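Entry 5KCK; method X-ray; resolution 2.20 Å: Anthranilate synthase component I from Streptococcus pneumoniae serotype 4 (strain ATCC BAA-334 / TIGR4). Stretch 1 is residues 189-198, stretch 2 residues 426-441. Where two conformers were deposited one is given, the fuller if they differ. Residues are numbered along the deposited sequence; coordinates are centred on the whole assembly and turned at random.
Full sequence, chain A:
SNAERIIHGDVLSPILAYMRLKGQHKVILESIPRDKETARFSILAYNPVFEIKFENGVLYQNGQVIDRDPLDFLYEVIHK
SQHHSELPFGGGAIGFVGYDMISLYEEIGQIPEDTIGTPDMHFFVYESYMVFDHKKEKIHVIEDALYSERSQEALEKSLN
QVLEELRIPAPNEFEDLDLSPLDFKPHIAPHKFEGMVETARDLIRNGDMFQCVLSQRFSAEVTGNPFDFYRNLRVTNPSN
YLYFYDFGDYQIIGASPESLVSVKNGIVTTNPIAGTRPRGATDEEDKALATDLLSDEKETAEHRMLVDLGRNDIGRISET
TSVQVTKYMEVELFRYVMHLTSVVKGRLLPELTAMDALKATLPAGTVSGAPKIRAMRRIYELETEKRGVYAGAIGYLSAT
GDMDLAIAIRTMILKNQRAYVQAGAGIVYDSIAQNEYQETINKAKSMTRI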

# COMPACT_ATOMS: atom_id res chain seq x y z
N ALA A 189 36.12 23.48 2.52
CA ALA A 189 36.27 24.02 1.18
C ALA A 189 36.25 22.89 0.15
O ALA A 189 36.78 21.80 0.42
CB ALA A 189 37.58 24.79 1.05
N PRO A 190 35.66 23.11 -1.02
CA PRO A 190 35.73 22.10 -2.09
C PRO A 190 37.14 21.63 -2.41
O PRO A 190 37.34 20.44 -2.69
CB PRO A 190 35.08 22.82 -3.28
CG PRO A 190 34.18 23.83 -2.67
CD PRO A 190 34.87 24.29 -1.42
N HIS A 191 38.12 22.53 -2.37
CA HIS A 191 39.49 22.18 -2.71
C HIS A 191 40.16 21.39 -1.59
O HIS A 191 41.03 20.55 -1.85
CB HIS A 191 40.27 23.46 -3.04
CG HIS A 191 41.75 23.38 -2.78
ND1 HIS A 191 42.31 23.76 -1.58
CD2 HIS A 191 42.77 22.99 -3.58
CE1 HIS A 191 43.62 23.60 -1.65
NE2 HIS A 191 43.93 23.14 -2.85
N LYS A 192 39.75 21.62 -0.34
CA LYS A 192 40.28 20.84 0.78
C LYS A 192 39.79 19.40 0.73
O LYS A 192 40.56 18.47 0.99
CB LYS A 192 39.91 21.48 2.11
CG LYS A 192 41.12 21.87 2.95
CD LYS A 192 40.76 22.14 4.41
CE LYS A 192 40.68 20.86 5.22
NZ LYS A 192 41.97 20.10 5.23
N PHE A 193 38.51 19.19 0.39
CA PHE A 193 38.02 17.82 0.22
C PHE A 193 38.75 17.13 -0.92
O PHE A 193 39.11 15.95 -0.81
CB PHE A 193 36.51 17.81 -0.04
CG PHE A 193 35.93 16.42 -0.16
CD1 PHE A 193 35.77 15.63 0.97
CD2 PHE A 193 35.57 15.91 -1.39
CE1 PHE A 193 35.24 14.34 0.87
CE2 PHE A 193 35.05 14.63 -1.50
CZ PHE A 193 34.88 13.85 -0.37
N GLU A 194 39.00 17.85 -2.02
CA GLU A 194 39.71 17.24 -3.13
C GLU A 194 41.14 16.90 -2.75
O GLU A 194 41.69 15.91 -3.25
CB GLU A 194 39.66 18.17 -4.34
CG GLU A 194 38.23 18.44 -4.82
CD GLU A 194 38.16 19.39 -5.99
OE1 GLU A 194 38.13 18.92 -7.14
OE2 GLU A 194 38.15 20.62 -5.76
N GLY A 195 41.75 17.68 -1.86
CA GLY A 195 43.06 17.31 -1.34
C GLY A 195 43.02 16.08 -0.46
O GLY A 195 43.95 15.27 -0.47
N MSE A 196 41.95 15.91 0.32
CA MSE A 196 41.79 14.70 1.14
C MSE A 196 41.64 13.47 0.26
O MSE A 196 42.26 12.45 0.51
CB MSE A 196 40.57 14.80 2.05
CG MSE A 196 40.59 15.93 3.06
SE MSE A 196 38.85 16.06 3.94
CE MSE A 196 39.15 17.71 4.94
N VAL A 197 40.78 13.57 -0.76
CA VAL A 197 40.64 12.50 -1.74
C VAL A 197 42.00 12.14 -2.33
O VAL A 197 42.37 10.97 -2.44
CB VAL A 197 39.65 12.90 -2.85
CG1 VAL A 197 39.62 11.83 -3.95
CG2 VAL A 197 38.26 13.12 -2.26
N GLU A 198 42.78 13.17 -2.70
CA GLU A 198 44.10 12.94 -3.28
C GLU A 198 45.01 12.20 -2.30
O GLU A 198 45.71 11.25 -2.68
CB GLU A 198 44.72 14.28 -3.69
CG GLU A 198 46.22 14.21 -4.00
CD GLU A 198 47.08 14.90 -2.95
OE1 GLU A 198 46.54 15.71 -2.16
OE2 GLU A 198 48.30 14.63 -2.91
N GLY A 426 33.33 6.33 -1.79
CA GLY A 426 34.38 5.34 -1.74
C GLY A 426 35.54 5.72 -2.63
O GLY A 426 35.43 5.70 -3.87
N ILE A 427 36.66 6.09 -2.02
CA ILE A 427 37.86 6.44 -2.78
C ILE A 427 38.62 5.16 -3.12
O ILE A 427 38.84 4.31 -2.26
CB ILE A 427 38.74 7.41 -1.99
CG1 ILE A 427 37.91 8.57 -1.44
CG2 ILE A 427 39.91 7.89 -2.85
CD1 ILE A 427 37.04 9.26 -2.49
N VAL A 428 38.99 5.03 -4.39
CA VAL A 428 39.78 3.90 -4.86
C VAL A 428 40.98 4.43 -5.63
O VAL A 428 41.23 5.64 -5.67
CB VAL A 428 38.94 2.94 -5.72
CG1 VAL A 428 38.04 2.11 -4.85
CG2 VAL A 428 38.13 3.72 -6.75
N TYR A 429 41.74 3.52 -6.26
CA TYR A 429 43.03 3.91 -6.81
C TYR A 429 42.90 4.85 -8.00
O TYR A 429 43.79 5.68 -8.23
CB TYR A 429 43.83 2.66 -7.18
CG TYR A 429 43.39 1.96 -8.44
CD1 TYR A 429 42.40 0.99 -8.41
CD2 TYR A 429 43.97 2.27 -9.67
CE1 TYR A 429 42.00 0.35 -9.57
CE2 TYR A 429 43.57 1.64 -10.83
CZ TYR A 429 42.59 0.67 -10.77
OH TYR A 429 42.20 0.04 -11.93
N ASP A 430 41.81 4.74 -8.77
CA ASP A 430 41.59 5.59 -9.94
C ASP A 430 40.48 6.62 -9.71
O ASP A 430 39.78 7.00 -10.65
CB ASP A 430 41.30 4.74 -11.17
CG ASP A 430 40.07 3.85 -11.00
OD1 ASP A 430 39.70 3.55 -9.84
OD2 ASP A 430 39.49 3.44 -12.03
N SER A 431 40.32 7.09 -8.48
CA SER A 431 39.30 8.10 -8.19
C SER A 431 39.71 9.45 -8.77
O SER A 431 40.88 9.83 -8.74
CB SER A 431 39.07 8.23 -6.68
OG SER A 431 38.20 7.22 -6.19
N ILE A 432 38.73 10.17 -9.31
CA ILE A 432 38.90 11.55 -9.75
C ILE A 432 38.31 12.46 -8.67
O ILE A 432 37.12 12.36 -8.36
CB ILE A 432 38.23 11.80 -11.10
CG1 ILE A 432 38.76 10.82 -12.14
CG2 ILE A 432 38.43 13.24 -11.55
CD1 ILE A 432 37.86 10.67 -13.34
N ALA A 433 39.14 13.34 -8.12
CA ALA A 433 38.75 14.08 -6.92
C ALA A 433 37.52 14.95 -7.17
O ALA A 433 36.65 15.05 -6.31
CB ALA A 433 39.92 14.94 -6.44
N GLN A 434 37.44 15.56 -8.35
CA GLN A 434 36.30 16.42 -8.68
C GLN A 434 35.01 15.61 -8.77
O GLN A 434 33.96 16.06 -8.29
CB GLN A 434 36.57 17.16 -9.99
CG GLN A 434 35.40 18.01 -10.48
CD GLN A 434 35.07 19.15 -9.54
OE1 GLN A 434 35.96 19.83 -9.03
NE2 GLN A 434 33.78 19.37 -9.31
N ASN A 435 35.07 14.43 -9.38
CA ASN A 435 33.89 13.57 -9.45
C ASN A 435 33.42 13.16 -8.06
O ASN A 435 32.22 13.11 -7.79
CB ASN A 435 34.19 12.33 -10.29
CG ASN A 435 34.47 12.66 -11.73
OD1 ASN A 435 34.62 13.82 -12.10
ND2 ASN A 435 34.57 11.63 -12.57
N GLU A 436 34.36 12.87 -7.15
CA GLU A 436 33.97 12.43 -5.82
C GLU A 436 33.46 13.57 -4.95
O GLU A 436 32.61 13.35 -4.07
CB GLU A 436 35.14 11.71 -5.15
CG GLU A 436 35.82 10.66 -6.02
CD GLU A 436 35.00 9.38 -6.22
OE1 GLU A 436 35.63 8.31 -6.39
OE2 GLU A 436 33.75 9.43 -6.21
N TYR A 437 33.97 14.79 -5.16
CA TYR A 437 33.36 15.94 -4.51
C TYR A 437 31.91 16.11 -4.96
O TYR A 437 31.02 16.34 -4.13
CB TYR A 437 34.15 17.21 -4.82
CG TYR A 437 33.38 18.48 -4.54
CD1 TYR A 437 33.25 18.97 -3.25
CD2 TYR A 437 32.78 19.19 -5.58
CE1 TYR A 437 32.55 20.13 -2.99
CE2 TYR A 437 32.08 20.35 -5.33
CZ TYR A 437 31.96 20.82 -4.04
OH TYR A 437 31.26 21.98 -3.80
N GLN A 438 31.66 15.97 -6.27
CA GLN A 438 30.31 16.09 -6.80
C GLN A 438 29.41 14.98 -6.29
O GLN A 438 28.30 15.23 -5.81
CB GLN A 438 30.34 16.09 -8.32
CG GLN A 438 29.34 17.03 -8.95
CD GLN A 438 29.56 18.48 -8.55
OE1 GLN A 438 30.58 19.08 -8.90
NE2 GLN A 438 28.61 19.04 -7.82
N GLU A 439 29.87 13.73 -6.39
CA GLU A 439 29.09 12.60 -5.89
C GLU A 439 28.66 12.83 -4.45
O GLU A 439 27.54 12.50 -4.05
CB GLU A 439 29.91 11.31 -6.00
CG GLU A 439 29.21 10.08 -5.48
CD GLU A 439 28.02 9.68 -6.34
OE1 GLU A 439 27.97 10.09 -7.53
OE2 GLU A 439 27.14 8.95 -5.83
N THR A 440 29.54 13.44 -3.66
CA THR A 440 29.28 13.62 -2.25
C THR A 440 28.21 14.69 -1.99
O THR A 440 27.31 14.49 -1.17
CB THR A 440 30.60 13.96 -1.56
OG1 THR A 440 31.12 12.78 -0.93
CG2 THR A 440 30.43 15.05 -0.55
N ILE A 441 28.28 15.81 -2.70
CA ILE A 441 27.32 16.88 -2.44
C ILE A 441 25.95 16.50 -2.99
O ILE A 441 24.92 16.86 -2.41
CB ILE A 441 27.83 18.23 -2.98
CG1 ILE A 441 26.88 19.36 -2.61
CG2 ILE A 441 28.04 18.18 -4.49
CD1 ILE A 441 27.46 20.73 -2.77

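The closest polar approach in this contact is not a hydrogen bond: Glu194 OE1 lies 3.0 Å from Gln434 OE1, and as modelled both atoms are acceptors. The amide orientation of Gln434 is a modelling choice that heavy-atom positions alone rarely settle, so the distance is evidence of proximity rather than of attraction. No hydrogen bond joins the two stretches, and the 512 Å² they bury, both sides summed, is held mainly by packing.

Two helices, 190-198 and 433-441, supply most of that packing. Their axes approach to 9.0 Å with an angle of 118° between their N-to-C directions. The tightest backbone register falls at Glu194 and Ala433, whose CA atoms are 5.0 Å apart. The small side chain of Ala433 points toward the first helix, and its CB sits 3.8 Å from Glu194 O and 4.0 Å from Val197 CG1. Val197, in its t rotamer, also places CG1 3.9 Å from Ile427 CD1, so this one methyl touches both the strand and the helix of the second stretch.

Tyr437 is approached in two ways. Pro190 CB lies over one face of its ring, 4.1 Å from the centroid and 29° off the normal, which meets the geometry of a CH-pi contact. Phe193 CD2 instead lies at the ring edge, near its plane, and is 3.9 Å from Tyr437 CB. The Phe193 ring reaches along the partner helix, with CE2 3.8 Å from Glu436 O and CZ 3.9 Å from Thr440 OG1, a hydroxyl hydrogen-bonded elsewhere in the structure.

Glu436 starts toward the first helix, but its end leads away: its OE1 accepts a 2.8 Å hydrogen bond from Ser431 OG, which itself accepts one of 2.9 Å from Val428 N at a nearly linear 174°, tying the turn to the helix.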